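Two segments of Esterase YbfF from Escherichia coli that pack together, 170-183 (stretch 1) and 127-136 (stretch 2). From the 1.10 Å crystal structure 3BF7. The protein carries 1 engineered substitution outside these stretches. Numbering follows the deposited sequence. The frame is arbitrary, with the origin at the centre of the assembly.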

ATOM      1  N   GLU A 170      -7.712 -11.589  17.466  1.00 18.90           N
ATOM      2  CA  GLU A 170      -6.828 -12.205  16.486  1.00 16.70           C
ATOM      3  C   GLU A 170      -6.344 -11.176  15.476  1.00 13.41           C
ATOM      4  O   GLU A 170      -7.034 -10.194  15.202  1.00 12.99           O
ATOM      5  CB  GLU A 170      -7.560 -13.325  15.741  1.00 18.97           C
ATOM      6  CG  GLU A 170      -7.905 -14.537  16.590  1.00 23.88           C
ATOM      7  CD  GLU A 170      -6.675 -15.291  17.050  1.00 25.83           C
ATOM      8  OE1 GLU A 170      -5.868 -15.695  16.185  1.00 27.20           O
ATOM      9  OE2 GLU A 170      -6.515 -15.483  18.274  1.00 28.33           O
ATOM     10  N   TRP A 171      -5.150 -11.399  14.934  1.00 11.47           N
ATOM     11  CA  TRP A 171      -4.603 -10.500  13.928  1.00  9.87           C
ATOM     12  C   TRP A 171      -5.158 -10.899  12.571  1.00  8.65           C
ATOM     13  O   TRP A 171      -5.176 -12.079  12.223  1.00  8.93           O
ATOM     14  CB  TRP A 171      -3.075 -10.584  13.896  1.00  9.84           C
ATOM     15  CG  TRP A 171      -2.429 -10.052  15.130  1.00  9.19           C
ATOM     16  CD1 TRP A 171      -1.803 -10.773  16.107  1.00 10.45           C
ATOM     17  CD2 TRP A 171      -2.365  -8.683  15.533  1.00  9.06           C
ATOM     18  NE1 TRP A 171      -1.352  -9.933  17.097  1.00 10.12           N
ATOM     19  CE2 TRP A 171      -1.685  -8.644  16.771  1.00  8.86           C
ATOM     20  CE3 TRP A 171      -2.819  -7.483  14.971  1.00  9.34           C
ATOM     21  CZ2 TRP A 171      -1.444  -7.449  17.455  1.00 10.43           C
ATOM     22  CZ3 TRP A 171      -2.580  -6.294  15.652  1.00  9.90           C
ATOM     23  CH2 TRP A 171      -1.898  -6.287  16.881  1.00  9.51           C
ATOM     24  N   ARG A 172      -5.615  -9.914  11.805  1.00  8.03           N
ATOM     25  CA  ARG A 172      -6.163 -10.172  10.479  1.00  8.24           C
ATOM     26  C   ARG A 172      -5.065 -10.592   9.508  1.00  7.85           C
ATOM     27  O   ARG A 172      -5.304 -11.392   8.601  1.00  9.11           O
ATOM     28  CB  ARG A 172      -6.891  -8.928   9.955  1.00  8.96           C
ATOM     29  CG  ARG A 172      -8.295  -8.730  10.535  1.00  9.00           C
ATOM     30  CD  ARG A 172      -9.256  -9.757   9.951  1.00  8.86           C
ATOM     31  NE  ARG A 172     -10.518  -9.895  10.679  1.00 10.50           N
ATOM     32  CZ  ARG A 172     -11.616  -9.181  10.449  1.00 11.60           C
ATOM     33  NH1 ARG A 172     -11.634  -8.251   9.503  1.00 11.49           N
ATOM     34  NH2 ARG A 172     -12.718  -9.426  11.147  1.00 14.12           N
ATOM     35  N   PHE A 173      -3.861 -10.054   9.691  1.00  7.23           N
ATOM     36  CA  PHE A 173      -2.764 -10.419   8.806  1.00  7.71           C
ATOM     37  C   PHE A 173      -2.093 -11.725   9.236  1.00  7.61           C
ATOM     38  O   PHE A 173      -2.170 -12.133  10.397  1.00  8.36           O
ATOM     39  CB  PHE A 173      -1.747  -9.267   8.664  1.00  8.32           C
ATOM     40  CG  PHE A 173      -1.437  -8.538   9.943  1.00  7.34           C
ATOM     41  CD1 PHE A 173      -0.782  -9.175  10.989  1.00  8.14           C
ATOM     42  CD2 PHE A 173      -1.772  -7.193  10.085  1.00  7.38           C
ATOM     43  CE1 PHE A 173      -0.458  -8.481  12.157  1.00  8.60           C
ATOM     44  CE2 PHE A 173      -1.452  -6.494  11.245  1.00  7.69           C
ATOM     45  CZ  PHE A 173      -0.795  -7.140  12.282  1.00  7.79           C
ATOM     46  N   ASN A 174      -1.454 -12.379   8.271  1.00  7.53           N
ATOM     47  CA  ASN A 174      -0.792 -13.673   8.456  1.00  8.08           C
ATOM     48  C   ASN A 174       0.627 -13.478   8.977  1.00  7.55           C
ATOM     49  O   ASN A 174       1.585 -13.456   8.202  1.00  8.08           O
ATOM     50  CB  ASN A 174      -0.772 -14.392   7.106  1.00  8.41           C
ATOM     51  CG  ASN A 174      -0.409 -15.853   7.221  1.00  9.08           C
ATOM     52  OD1 ASN A 174       0.035 -16.319   8.268  1.00 10.54           O
ATOM     53  ND2 ASN A 174      -0.589 -16.586   6.130  1.00  9.02           N
ATOM     54  N   VAL A 175       0.763 -13.368  10.293  1.00  8.64           N
ATOM     55  CA  VAL A 175       2.057 -13.103  10.904  1.00  8.28           C
ATOM     56  C   VAL A 175       3.214 -14.036  10.537  1.00  8.61           C
ATOM     57  O   VAL A 175       4.282 -13.563  10.150  1.00  8.20           O
ATOM     58  CB  VAL A 175       1.927 -13.013  12.444  1.00  9.08           C
ATOM     59  CG1 VAL A 175       3.264 -12.622  13.059  1.00 11.71           C
ATOM     60  CG2 VAL A 175       0.859 -11.985  12.808  1.00  9.65           C
ATOM     61  N   PRO A 176       3.026 -15.363  10.637  1.00  9.26           N
ATOM     62  CA  PRO A 176       4.136 -16.261  10.291  1.00 10.33           C
ATOM     63  C   PRO A 176       4.656 -16.087   8.866  1.00  9.74           C
ATOM     64  O   PRO A 176       5.858 -16.167   8.622  1.00  9.56           O
ATOM     65  CB  PRO A 176       3.541 -17.648  10.517  1.00 12.63           C
ATOM     66  CG  PRO A 176       2.552 -17.413  11.614  1.00 13.10           C
ATOM     67  CD  PRO A 176       1.890 -16.125  11.185  1.00  9.96           C
ATOM     68  N   VAL A 177       3.749 -15.855   7.923  1.00  9.54           N
ATOM     69  CA  VAL A 177       4.142 -15.682   6.532  1.00  9.11           C
ATOM     70  C   VAL A 177       4.808 -14.330   6.299  1.00  7.64           C
ATOM     71  O   VAL A 177       5.794 -14.242   5.568  1.00  8.27           O
ATOM     72  CB  VAL A 177       2.931 -15.853   5.589  1.00  8.96           C
ATOM     73  CG1 VAL A 177       3.312 -15.476   4.166  1.00  9.91           C
ATOM     74  CG2 VAL A 177       2.459 -17.304   5.626  1.00 10.57           C
ATOM     75  N   LEU A 178       4.284 -13.275   6.919  1.00  7.53           N
ATOM     76  CA  LEU A 178       4.891 -11.960   6.748  1.00  6.67           C
ATOM     77  C   LEU A 178       6.305 -11.964   7.326  1.00  7.50           C
ATOM     78  O   LEU A 178       7.189 -11.264   6.832  1.00  7.97           O
ATOM     79  CB  LEU A 178       4.031 -10.878   7.406  1.00  7.14           C
ATOM     80  CG  LEU A 178       2.642 -10.727   6.769  1.00  8.33           C
ATOM     81  CD1 LEU A 178       1.891  -9.592   7.446  1.00  9.22           C
ATOM     82  CD2 LEU A 178       2.774 -10.465   5.272  1.00  9.51           C
ATOM     83  N   TRP A 179       6.523 -12.760   8.369  1.00  8.58           N
ATOM     84  CA  TRP A 179       7.849 -12.865   8.965  1.00  8.35           C
ATOM     85  C   TRP A 179       8.761 -13.664   8.040  1.00  8.64           C
ATOM     86  O   TRP A 179       9.851 -13.222   7.682  1.00  8.52           O
ATOM     87  CB  TRP A 179       7.776 -13.560  10.329  1.00  9.95           C
ATOM     88  CG  TRP A 179       9.129 -13.840  10.927  1.00 10.17           C
ATOM     89  CD1 TRP A 179       9.864 -14.987  10.804  1.00 12.18           C
ATOM     90  CD2 TRP A 179       9.918 -12.940  11.711  1.00 11.14           C
ATOM     91  NE1 TRP A 179      11.062 -14.855  11.466  1.00 13.34           N
ATOM     92  CE2 TRP A 179      11.121 -13.608  12.031  1.00 11.97           C
ATOM     93  CE3 TRP A 179       9.726 -11.633  12.173  1.00 10.10           C
ATOM     94  CZ2 TRP A 179      12.127 -13.012  12.796  1.00 12.48           C
ATOM     95  CZ3 TRP A 179      10.727 -11.041  12.933  1.00 11.16           C
ATOM     96  CH2 TRP A 179      11.913 -11.732  13.236  1.00 12.40           C
ATOM     97  N   ASP A 180       8.300 -14.843   7.643  1.00  9.25           N
ATOM     98  CA  ASP A 180       9.083 -15.710   6.777  1.00  9.41           C
ATOM     99  C   ASP A 180       9.462 -15.057   5.450  1.00  9.38           C
ATOM    100  O   ASP A 180      10.581 -15.217   4.964  1.00  9.78           O
ATOM    101  CB  ASP A 180       8.307 -16.995   6.498  1.00 10.15           C
ATOM    102  CG  ASP A 180       9.083 -17.959   5.637  1.00 11.70           C
ATOM    103  OD1 ASP A 180      10.071 -18.535   6.138  1.00 13.26           O
ATOM    104  OD2 ASP A 180       8.717 -18.132   4.459  1.00 11.83           O
ATOM    105  N   GLN A 181       8.527 -14.311   4.873  1.00  8.76           N
ATOM    106  CA  GLN A 181       8.741 -13.669   3.584  1.00  8.31           C
ATOM    107  C   GLN A 181       9.215 -12.224   3.677  1.00  7.79           C
ATOM    108  O   GLN A 181       9.349 -11.548   2.658  1.00  7.60           O
ATOM    109  CB  GLN A 181       7.442 -13.731   2.777  1.00  8.40           C
ATOM    110  CG  GLN A 181       6.942 -15.147   2.551  1.00  9.08           C
ATOM    111  CD  GLN A 181       7.734 -15.865   1.488  1.00 10.09           C
ATOM    112  OE1 GLN A 181       7.567 -15.600   0.300  1.00  9.62           O
ATOM    113  NE2 GLN A 181       8.616 -16.768   1.906  1.00 11.48           N
ATOM    114  N   TYR A 182       9.493 -11.758   4.888  1.00  7.54           N
ATOM    115  CA  TYR A 182       9.911 -10.375   5.088  1.00  7.23           C
ATOM    116  C   TYR A 182      10.995  -9.857   4.143  1.00  7.19           C
ATOM    117  O   TYR A 182      10.869  -8.758   3.606  1.00  7.18           O
ATOM    118  CB  TYR A 182      10.351 -10.161   6.536  1.00  7.25           C
ATOM    119  CG  TYR A 182      10.588  -8.708   6.874  1.00  7.02           C
ATOM    120  CD1 TYR A 182       9.520  -7.843   7.120  1.00  7.13           C
ATOM    121  CD2 TYR A 182      11.879  -8.192   6.922  1.00  7.61           C
ATOM    122  CE1 TYR A 182       9.734  -6.496   7.406  1.00  7.34           C
ATOM    123  CE2 TYR A 182      12.107  -6.847   7.205  1.00  7.81           C
ATOM    124  CZ  TYR A 182      11.032  -6.006   7.446  1.00  7.34           C
ATOM    125  OH  TYR A 182      11.270  -4.677   7.719  1.00  7.42           O
ATOM    126  N   PRO A 183      12.072 -10.631   3.920  1.00  7.26           N
ATOM    127  CA  PRO A 183      13.116 -10.135   3.015  1.00  8.33           C
ATOM    128  C   PRO A 183      12.606  -9.789   1.618  1.00  8.52           C
ATOM    129  O   PRO A 183      13.141  -8.896   0.961  1.00  8.09           O
ATOM    130  CB  PRO A 183      14.123 -11.282   2.984  1.00 10.15           C
ATOM    131  CG  PRO A 183      13.968 -11.906   4.339  1.00 12.76           C
ATOM    132  CD  PRO A 183      12.467 -11.920   4.519  1.00  8.69           C
TER
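Stretch 2, residues 127-136: IFAAINAVSE

How does stretch 2 run across stretch 1? Residues 127-136 are helical throughout, held by i to i+4 backbone hydrogen bonds such as Ile131 N to Ile127 O at 2.9 Å, and the helix begins earlier in the chain. It lies nearly antiparallel to the short helix 175-180, with a signed crossing angle of -159°. The axes come no closer than 11.7 Å, a wide spacing that leaves room for aromatic rings between the backbones. The nearest CA atoms across the contact are those of Trp179 and Phe128, 7.8 Å apart. Because the directions oppose, the early part of stretch 2 meets the helical part of stretch 1, and its later residues reach back to Trp171 in the strand.

What does Phe128 do with the largest covered area of the contact, 128 Å²? Its CA-to-CB bond points toward stretch 1, with chi1 near -88°, and the ring enters as a knob among Val175, Leu178, Trp179 and Tyr182. Trp179 presents the edge of its six-membered ring to the face of Phe128, the planes at 89° and the centroids 4.9 Å apart, with Trp179 CE3 3.5 Å from Phe128 CG. Phe128 in turn directs its own edge toward the face of Tyr182 in an offset arrangement, bringing Phe128 CE2 to 3.8 Å from Tyr182 CD1. Looser apolar contacts complete the pocket: Val175 CG1 to Phe128 CD1 and Leu178 CB to Phe128 CZ, both 4.2 Å.

How is Trp171 held at the other end? Its CA-to-CB bond points toward the helix, and the side chain combines polar and apolar contacts. Trp171 NE1 donates a hydrogen bond to Ile131 O at 3.2 Å; the angle of 138° at the hydrogen makes it distinctly bent. This carbonyl also accepts the helical bond from Ser135 N, at 3.1 Å, so the indole joins it without displacing the backbone pairing. Ser135 OG lies near the plane of the indole, 3.2 Å from Trp171 NE1, while Val134 CB approaches the ring edge at 3.8 Å from Trp171 CZ2.

What links these two ends? Ile131, one helical turn after Phe128, sets its CG2 methyl over the five-membered ring of Trp171, 3.6 Å from the centroid and 21° off the normal, a CH-pi contact. The same Ile131 CG2 touches Val175 CG2 at 3.7 Å, and Ile131 CD1 reaches Phe173 CZ, also at 3.7 Å. One side chain thus bridges the strand, the loop and the start of the helix in stretch 1.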

ATOM      1  N   ILE A 127       7.963  -4.191  15.849  1.00  7.03           N
ATOM      2  CA  ILE A 127       6.544  -4.316  15.534  1.00  7.42           C
ATOM      3  C   ILE A 127       6.161  -5.804  15.604  1.00  7.36           C
ATOM      4  O   ILE A 127       5.135  -6.156  16.188  1.00  7.78           O
ATOM      5  CB  ILE A 127       6.237  -3.712  14.138  1.00  8.24           C
ATOM      6  CG1 ILE A 127       6.220  -2.182  14.244  1.00  9.21           C
ATOM      7  CG2 ILE A 127       4.909  -4.237  13.606  1.00  8.78           C
ATOM      8  CD1 ILE A 127       6.138  -1.471  12.912  1.00  9.67           C
ATOM      9  N   PHE A 128       6.987  -6.678  15.034  1.00  7.65           N
ATOM     10  CA  PHE A 128       6.714  -8.113  15.099  1.00  7.84           C
ATOM     11  C   PHE A 128       6.714  -8.572  16.560  1.00  8.27           C
ATOM     12  O   PHE A 128       5.893  -9.397  16.956  1.00  8.21           O
ATOM     13  CB  PHE A 128       7.767  -8.905  14.317  1.00  8.71           C
ATOM     14  CG  PHE A 128       7.445  -9.086  12.854  1.00  8.19           C
ATOM     15  CD1 PHE A 128       6.421  -9.943  12.449  1.00  8.42           C
ATOM     16  CD2 PHE A 128       8.194  -8.434  11.880  1.00  7.80           C
ATOM     17  CE1 PHE A 128       6.155 -10.148  11.091  1.00  8.88           C
ATOM     18  CE2 PHE A 128       7.935  -8.631  10.523  1.00  9.03           C
ATOM     19  CZ  PHE A 128       6.914  -9.492  10.128  1.00  8.13           C
ATOM     20  N   ALA A 129       7.636  -8.037  17.358  1.00  8.00           N
ATOM     21  CA  ALA A 129       7.719  -8.403  18.770  1.00  8.54           C
ATOM     22  C   ALA A 129       6.442  -7.988  19.504  1.00  9.15           C
ATOM     23  O   ALA A 129       5.926  -8.729  20.344  1.00  9.71           O
ATOM     24  CB  ALA A 129       8.936  -7.743  19.412  1.00  9.28           C
ATOM     25  N   ALA A 130       5.940  -6.799  19.187  1.00  8.59           N
ATOM     26  CA  ALA A 130       4.721  -6.290  19.808  1.00  8.95           C
ATOM     27  C   ALA A 130       3.524  -7.151  19.415  1.00  8.64           C
ATOM     28  O   ALA A 130       2.682  -7.486  20.251  1.00  9.70           O
ATOM     29  CB  ALA A 130       4.487  -4.846  19.387  1.00 10.15           C
ATOM     30  N   ILE A 131       3.451  -7.496  18.133  1.00  8.50           N
ATOM     31  CA  ILE A 131       2.371  -8.327  17.616  1.00  9.27           C
ATOM     32  C   ILE A 131       2.372  -9.685  18.315  1.00 10.68           C
ATOM     33  O   ILE A 131       1.327 -10.174  18.754  1.00 10.75           O
ATOM     34  CB  ILE A 131       2.529  -8.511  16.085  1.00  9.39           C
ATOM     35  CG1 ILE A 131       2.184  -7.197  15.380  1.00 10.03           C
ATOM     36  CG2 ILE A 131       1.654  -9.653  15.584  1.00 10.30           C
ATOM     37  CD1 ILE A 131       2.533  -7.173  13.910  1.00 10.81           C
ATOM     38  N   ASN A 132       3.550 -10.286  18.436  1.00 11.01           N
ATOM     39  CA  ASN A 132       3.664 -11.589  19.079  1.00 12.23           C
ATOM     40  C   ASN A 132       3.347 -11.521  20.569  1.00 11.68           C
ATOM     41  O   ASN A 132       2.749 -12.446  21.124  1.00 12.95           O
ATOM     42  CB  ASN A 132       5.067 -12.164  18.865  1.00 15.29           C
ATOM     43  CG  ASN A 132       5.229 -13.547  19.470  1.00 17.85           C
ATOM     44  OD1 ASN A 132       5.536 -13.689  20.654  1.00 22.79           O
ATOM     45  ND2 ASN A 132       5.009 -14.575  18.658  1.00 20.71           N
ATOM     46  N   ALA A 133       3.734 -10.426  21.216  1.00 11.99           N
ATOM     47  CA  ALA A 133       3.471 -10.260  22.641  1.00 12.87           C
ATOM     48  C   ALA A 133       1.964 -10.210  22.878  1.00 13.26           C
ATOM     49  O   ALA A 133       1.459 -10.771  23.851  1.00 13.66           O
ATOM     50  CB  ALA A 133       4.130  -8.985  23.153  1.00 13.87           C
ATOM     51  N   VAL A 134       1.244  -9.533  21.988  1.00 12.14           N
ATOM     52  CA  VAL A 134      -0.204  -9.441  22.115  1.00 12.54           C
ATOM     53  C   VAL A 134      -0.819 -10.832  21.979  1.00 13.08           C
ATOM     54  O   VAL A 134      -1.686 -11.215  22.766  1.00 13.97           O
ATOM     55  CB  VAL A 134      -0.808  -8.510  21.036  1.00 10.49           C
ATOM     56  CG1 VAL A 134      -2.324  -8.669  20.996  1.00 11.58           C
ATOM     57  CG2 VAL A 134      -0.444  -7.065  21.334  1.00 11.36           C
ATOM     58  N   SER A 135      -0.361 -11.586  20.985  1.00 13.50           N
ATOM     59  CA  SER A 135      -0.871 -12.933  20.742  1.00 16.26           C
ATOM     60  C   SER A 135      -0.607 -13.876  21.912  1.00 18.53           C
ATOM     61  O   SER A 135      -1.441 -14.721  22.235  1.00 19.22           O
ATOM     62  CB  SER A 135      -0.243 -13.517  19.475  1.00 16.09           C
ATOM     63  OG  SER A 135      -0.610 -12.764  18.334  1.00 14.24           O
ATOM     64  N   GLU A 136       0.555 -13.731  22.539  1.00 19.77           N
ATOM     65  CA  GLU A 136       0.922 -14.582  23.666  1.00 22.63           C
ATOM     66  C   GLU A 136       0.178 -14.228  24.948  1.00 23.26           C
ATOM     67  O   GLU A 136       0.027 -15.068  25.835  1.00 24.29           O
ATOM     68  CB  GLU A 136       2.431 -14.512  23.908  1.00 24.03           C
ATOM     69  CG  GLU A 136       3.254 -15.222  22.848  1.00 27.40           C
ATOM     70  CD  GLU A 136       2.916 -16.696  22.745  1.00 29.62           C
ATOM     71  OE1 GLU A 136       3.048 -17.410  23.762  1.00 31.88           O
ATOM     72  OE2 GLU A 136       2.519 -17.144  21.647  1.00 31.19           O
TER